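PDB 5VPR: cysteine desulfurase from Elizabethkingia anophelis NUHP1, which probably uses covalently bound pyridoxal 5'-phosphate to take sulfur from L-cysteine, releasing L-alanine and passing the sulfur to an acceptor. Local coordinates for residues N88-Y93 / D218-D223; E103-V108 / F203-G208. All coordinates share one frame; numbering follows the deposited sequence.

Contact 1: residues N88-Y93 / D218-D223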
loop_
_atom_site.group_PDB
_atom_site.type_symbol
_atom_site.label_atom_id
_atom_site.label_comp_id
_atom_site.label_asym_id
_atom_site.label_seq_id
_atom_site.Cartn_x
_atom_site.Cartn_y
_atom_site.Cartn_z
ATOM N N ASN A 88 13.154 3.291 -8.092
ATOM C CA ASN A 88 14.330 2.918 -8.878
ATOM C C ASN A 88 13.960 2.124 -10.131
ATOM O O ASN A 88 14.623 1.149 -10.490
ATOM C CB ASN A 88 15.365 2.147 -8.046
ATOM C CG ASN A 88 16.751 2.197 -8.681
ATOM O OD1 ASN A 88 17.088 3.184 -9.336
ATOM N ND2 ASN A 88 17.547 1.129 -8.517
ATOM N N ALA A 89 12.899 2.553 -10.812
ATOM C CA ALA A 89 12.645 2.061 -12.160
ATOM C C ALA A 89 13.734 2.564 -13.106
ATOM O O ALA A 89 14.206 3.700 -12.996
ATOM C CB ALA A 89 11.259 2.509 -12.658
ATOM N N LYS A 90 14.141 1.705 -14.044
ATOM C CA LYS A 90 15.195 2.098 -14.969
ATOM C C LYS A 90 14.722 3.168 -15.948
ATOM O O LYS A 90 15.514 4.033 -16.342
ATOM C CB LYS A 90 15.721 0.873 -15.720
ATOM C CG LYS A 90 16.866 1.170 -16.663
ATOM C CD LYS A 90 17.507 -0.120 -17.169
ATOM C CE LYS A 90 18.644 0.163 -18.131
ATOM N NZ LYS A 90 19.282 -1.107 -18.572
ATOM N N HIS A 91 13.451 3.149 -16.344
ATOM C CA HIS A 91 12.971 4.111 -17.328
ATOM C C HIS A 91 11.729 4.821 -16.818
ATOM O O HIS A 91 10.885 4.215 -16.153
ATOM C CB HIS A 91 12.655 3.445 -18.656
ATOM C CG HIS A 91 13.828 2.748 -19.268
ATOM N ND1 HIS A 91 14.888 3.426 -19.830
ATOM C CD2 HIS A 91 14.113 1.431 -19.391
ATOM C CE1 HIS A 91 15.769 2.555 -20.291
ATOM N NE2 HIS A 91 15.322 1.339 -20.040
ATOM N N ASP A 92 11.610 6.108 -17.162
ATOM C CA ASP A 92 10.391 6.830 -16.825
ATOM C C ASP A 92 9.184 6.187 -17.497
ATOM O O ASP A 92 8.112 6.114 -16.898
ATOM C CB ASP A 92 10.515 8.309 -17.204
ATOM C CG ASP A 92 10.659 8.526 -18.706
ATOM O OD1 ASP A 92 11.172 7.630 -19.409
ATOM O OD2 ASP A 92 10.251 9.602 -19.178
ATOM N N TYR A 93 9.353 5.652 -18.717
ATOM C CA TYR A 93 8.190 5.098 -19.398
ATOM C C TYR A 93 7.736 3.758 -18.841
ATOM O O TYR A 93 6.723 3.230 -19.318
ATOM C CB TYR A 93 8.451 4.973 -20.903
ATOM C CG TYR A 93 9.746 4.281 -21.299
ATOM C CD1 TYR A 93 9.867 2.893 -21.257
ATOM C CD2 TYR A 93 10.836 5.020 -21.751
ATOM C CE1 TYR A 93 11.050 2.262 -21.639
ATOM C CE2 TYR A 93 12.016 4.402 -22.138
ATOM C CZ TYR A 93 12.116 3.027 -22.083
ATOM O OH TYR A 93 13.294 2.425 -22.462
ATOM N N ASP A 218 12.983 -0.918 -4.446
ATOM C CA ASP A 218 13.924 -0.926 -5.571
ATOM C C ASP A 218 13.478 -2.054 -6.496
ATOM O O ASP A 218 13.845 -3.219 -6.287
ATOM C CB ASP A 218 15.375 -1.128 -5.102
ATOM C CG ASP A 218 16.405 -1.000 -6.236
ATOM O OD1 ASP A 218 16.069 -1.202 -7.425
ATOM O OD2 ASP A 218 17.580 -0.693 -5.928
ATOM N N VAL A 219 12.698 -1.700 -7.522
ATOM C CA VAL A 219 12.129 -2.706 -8.404
ATOM C C VAL A 219 13.201 -3.371 -9.258
ATOM O O VAL A 219 12.980 -4.485 -9.752
ATOM C CB VAL A 219 11.030 -2.108 -9.311
ATOM C CG1 VAL A 219 9.876 -1.513 -8.464
ATOM C CG2 VAL A 219 11.628 -1.070 -10.268
ATOM N N GLN A 220 14.362 -2.724 -9.444
ATOM C CA GLN A 220 15.433 -3.353 -10.210
ATOM C C GLN A 220 16.063 -4.495 -9.428
ATOM O O GLN A 220 16.245 -5.594 -9.965
ATOM C CB GLN A 220 16.487 -2.323 -10.632
ATOM C CG GLN A 220 16.028 -1.496 -11.848
ATOM C CD GLN A 220 17.104 -0.583 -12.422
ATOM O OE1 GLN A 220 17.984 -1.029 -13.161
ATOM N NE2 GLN A 220 17.020 0.708 -12.105
ATOM N N THR A 221 16.384 -4.271 -8.149
ATOM C CA THR A 221 16.902 -5.385 -7.361
ATOM C C THR A 221 15.793 -6.370 -7.000
ATOM O O THR A 221 16.046 -7.576 -6.901
ATOM C CB THR A 221 17.616 -4.874 -6.105
ATOM O OG1 THR A 221 16.741 -4.023 -5.360
ATOM C CG2 THR A 221 18.862 -4.095 -6.484
ATOM N N MET A 222 14.557 -5.894 -6.842
ATOM C CA MET A 222 13.453 -6.806 -6.550
ATOM C C MET A 222 13.173 -7.749 -7.718
ATOM O O MET A 222 12.695 -8.869 -7.512
ATOM C CB MET A 222 12.185 -6.008 -6.208
ATOM C CG MET A 222 10.959 -6.879 -5.898
ATOM S SD MET A 222 9.436 -5.930 -5.616
ATOM C CE MET A 222 9.957 -4.907 -4.247
ATOM N N ASP A 223 13.431 -7.306 -8.939
ATOM C CA ASP A 223 13.188 -8.108 -10.134
ATOM C C ASP A 223 11.721 -8.539 -10.256
ATOM O O ASP A 223 11.410 -9.608 -10.791
ATOM C CB ASP A 223 14.127 -9.328 -10.172
ATOM C CG ASP A 223 14.089 -10.028 -11.502
ATOM O OD1 ASP A 223 14.029 -9.306 -12.527
ATOM O OD2 ASP A 223 14.083 -11.277 -11.519
#
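A Schellman motif closes helix 67-87 here and meets the capped start of the short helix 219-222, at the edge of the large domain of this fold-type I PLP enzyme. Asn88 is the C-prime residue, with positive phi, a conformation asparagine tolerates better than most residues; its N bonds back to Arg85 O while Ala89 N reaches Gln84 O. With CG anti to the backbone N (chi1 -160°), the Asn88 amide lies alongside Asp218 and points the same way, its plane turned 76° from the carboxylate. Asn88 ND2 donates to Asp218 OD1 at 3.0 Å, from above the carboxylate plane, and more weakly to OD2. Asp218 is the N-cap of helix 219-222, and aspartate suits the post because its OD1 also accepts from Thr221 N at 3.2 Å and weakly from Gln220 N. Two good bonds thus grip OD1, and together with the helix N-terminus they would favour the charged carboxylate. Ala89 turns its methyl away from the short helix, where it touches Tyr244 of strand 241-245. It is therefore the backbone side of the residue that the buried Val219 meets, CG2 lying 3.8 Å from Ala89 CA. Lys90 crosses Gln220 at about a right angle, its CB 3.8 Å from Gln220 NE2, and the extended chain then carries its amine away. Gln220, long enough to span the gap, runs extended beyond CG, so that NE2 donates to Asn88 O at 2.9 Å with an N-H...O angle of 163°, the oxygen almost in the glutamine amide plane but the donor well above the carbonyl plane.

Contact 2: residues E103-V108 / F203-G208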
loop_
_atom_site.group_PDB
_atom_site.type_symbol
_atom_site.label_atom_id
_atom_site.label_comp_id
_atom_site.label_asym_id
_atom_site.label_seq_id
_atom_site.Cartn_x
_atom_site.Cartn_y
_atom_site.Cartn_z
ATOM N N GLU A 103 -7.022 -0.578 -9.922
ATOM C CA GLU A 103 -6.954 -0.334 -11.362
ATOM C C GLU A 103 -5.729 -1.002 -11.976
ATOM O O GLU A 103 -5.811 -1.626 -13.042
ATOM C CB GLU A 103 -6.941 1.168 -11.639
ATOM C CG GLU A 103 -8.305 1.861 -11.558
ATOM C CD GLU A 103 -8.759 2.195 -10.137
ATOM O OE1 GLU A 103 -8.036 1.885 -9.148
ATOM O OE2 GLU A 103 -9.865 2.779 -10.021
ATOM N N GLY A 104 -4.565 -0.857 -11.325
ATOM C CA GLY A 104 -3.357 -1.493 -11.836
ATOM C C GLY A 104 -3.510 -2.996 -11.948
ATOM O O GLY A 104 -3.096 -3.601 -12.940
ATOM N N ILE A 105 -4.152 -3.612 -10.952
ATOM C CA ILE A 105 -4.381 -5.055 -10.985
ATOM C C ILE A 105 -5.253 -5.417 -12.177
ATOM O O ILE A 105 -4.919 -6.312 -12.964
ATOM C CB ILE A 105 -5.010 -5.528 -9.661
ATOM C CG1 ILE A 105 -4.021 -5.391 -8.499
ATOM C CG2 ILE A 105 -5.501 -6.972 -9.780
ATOM C CD1 ILE A 105 -4.658 -5.729 -7.129
ATOM N N ASN A 106 -6.375 -4.699 -12.343
ATOM C CA ASN A 106 -7.309 -4.998 -13.428
ATOM C C ASN A 106 -6.672 -4.766 -14.786
ATOM O O ASN A 106 -6.956 -5.493 -15.746
ATOM C CB ASN A 106 -8.575 -4.146 -13.292
ATOM C CG ASN A 106 -9.607 -4.791 -12.395
ATOM O OD1 ASN A 106 -10.311 -5.714 -12.804
ATOM N ND2 ASN A 106 -9.699 -4.314 -11.164
ATOM N N LEU A 107 -5.829 -3.737 -14.888
ATOM C CA LEU A 107 -5.105 -3.476 -16.125
ATOM C C LEU A 107 -4.282 -4.693 -16.537
ATOM O O LEU A 107 -4.330 -5.126 -17.694
ATOM C CB LEU A 107 -4.213 -2.247 -15.937
ATOM C CG LEU A 107 -3.437 -1.609 -17.098
ATOM C CD1 LEU A 107 -2.910 -0.274 -16.629
ATOM C CD2 LEU A 107 -2.278 -2.462 -17.626
ATOM N N VAL A 108 -3.510 -5.257 -15.605
ATOM C CA VAL A 108 -2.707 -6.425 -15.955
ATOM C C VAL A 108 -3.605 -7.627 -16.207
ATOM O O VAL A 108 -3.409 -8.367 -17.175
ATOM C CB VAL A 108 -1.658 -6.715 -14.866
ATOM C CG1 VAL A 108 -0.950 -8.062 -15.131
ATOM C CG2 VAL A 108 -0.637 -5.572 -14.787
ATOM N N PHE A 203 5.134 -14.487 -15.250
ATOM C CA PHE A 203 5.256 -13.094 -14.842
ATOM C C PHE A 203 5.007 -12.965 -13.344
ATOM O O PHE A 203 4.207 -13.700 -12.760
ATOM C CB PHE A 203 4.253 -12.202 -15.595
ATOM C CG PHE A 203 4.522 -12.063 -17.082
ATOM C CD1 PHE A 203 3.551 -11.531 -17.921
ATOM C CD2 PHE A 203 5.733 -12.450 -17.635
ATOM C CE1 PHE A 203 3.783 -11.396 -19.294
ATOM C CE2 PHE A 203 5.971 -12.319 -19.003
ATOM C CZ PHE A 203 4.992 -11.792 -19.830
ATOM N N ILE A 204 5.667 -11.991 -12.722
ATOM C CA ILE A 204 5.560 -11.777 -11.283
ATOM C C ILE A 204 4.921 -10.414 -11.021
ATOM O O ILE A 204 5.519 -9.371 -11.316
ATOM C CB ILE A 204 6.916 -11.875 -10.590
ATOM C CG1 ILE A 204 7.524 -13.260 -10.831
ATOM C CG2 ILE A 204 6.757 -11.579 -9.098
ATOM C CD1 ILE A 204 8.895 -13.402 -10.270
ATOM N N PHE A 205 3.734 -10.420 -10.425
ATOM C CA PHE A 205 3.028 -9.189 -10.061
ATOM C C PHE A 205 3.126 -9.003 -8.553
ATOM O O PHE A 205 2.651 -9.851 -7.790
ATOM C CB PHE A 205 1.562 -9.262 -10.505
ATOM C CG PHE A 205 0.763 -7.991 -10.283
ATOM C CD1 PHE A 205 0.397 -7.195 -11.359
ATOM C CD2 PHE A 205 0.341 -7.621 -9.021
ATOM C CE1 PHE A 205 -0.362 -6.039 -11.176
ATOM C CE2 PHE A 205 -0.424 -6.458 -8.833
ATOM C CZ PHE A 205 -0.764 -5.667 -9.920
ATOM N N ILE A 206 3.705 -7.885 -8.125
ATOM C CA ILE A 206 3.795 -7.542 -6.708
ATOM C C ILE A 206 2.835 -6.385 -6.418
ATOM O O ILE A 206 2.963 -5.300 -6.994
ATOM C CB ILE A 206 5.225 -7.169 -6.302
ATOM C CG1 ILE A 206 6.193 -8.310 -6.648
ATOM C CG2 ILE A 206 5.269 -6.896 -4.793
ATOM C CD1 ILE A 206 5.949 -9.561 -5.823
ATOM N N ASP A 207 1.885 -6.624 -5.528
ATOM C CA ASP A 207 1.040 -5.579 -4.942
ATOM C C ASP A 207 1.792 -4.949 -3.770
ATOM O O ASP A 207 1.925 -5.561 -2.702
ATOM C CB ASP A 207 -0.280 -6.212 -4.524
ATOM C CG ASP A 207 -1.188 -5.283 -3.707
ATOM O OD1 ASP A 207 -0.795 -4.161 -3.290
ATOM O OD2 ASP A 207 -2.329 -5.736 -3.471
ATOM N N GLY A 208 2.309 -3.738 -3.974
ATOM C CA GLY A 208 3.042 -3.040 -2.933
ATOM C C GLY A 208 2.256 -1.932 -2.247
ATOM O O GLY A 208 2.853 -1.033 -1.631
#
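Helix 103-108 runs nearly antiparallel to strand 203-207, at 167° between their directions, and the two axes approach to 10.4 Å, so the helix lies along one face of the central seven-stranded sheet of the PLP-dependent transferase fold. Phe205 fills much of that gap. Its CG is anti to the backbone N (chi1 -175°), which sends the ring out from the strand to the helix. Ile105 crosses the phenyl group at about a right angle and brings its CG1 to 3.6 Å from Phe205 CZ, the tip of the ring. One turn further along, Val108 comes in at the edge: Val108 CG2 lies near the ring plane, 3.7 Å from Phe205 CE1. Gly104 O also faces this edge, 4.1 Å from Phe205 CE1, but it already accepts the helical bond from Val108 N. Gly104 presents bare backbone toward the strand, while the branched Ile105 and Val108 offer compact apolar surfaces to a flat ring. Their other neighbours continue the packing: Trp136 of helix 134-142 touches both, and Ala228 on the adjacent strand lies against Phe205. At the C-terminal end of the strand the character changes. Asp207 OD1 accepts from Ala209 N, which helps to fix the carboxylate, and OD2 lies close to the pyridine N1 of the cofactor-bearing residue at position 233; Ile105 CD1 approaches Asp207 OD2 to 4.3 Å. A buried carboxylate beside that nitrogen, with apolar groups nearby, is consistent with the fold-type I aspartate that keeps the pyridine ring protonated and strengthens its pull on electrons.

How the contacts relate
Contact 2 is wholly buried and places a helix on the central sheet, whereas contact 1 lies farther out, its centre about 18 Å from the chain centre, and joins a helix end to a helix start where part of the surface is exposed. Their chemistry follows: side-chain amides donating to a capping carboxylate and to a backbone carbonyl hold contact 1, while contact 2 has no hydrogen bond across it and relies on hydrocarbon against an aromatic ring. Each uses one aspartate, as a helix cap in contact 1 and beside the cofactor in contact 2. Strand 203-207 leads on to helix 219-222, and the two contacts touch where Met222 SD packs 4.2 Å from Ile206 CG1.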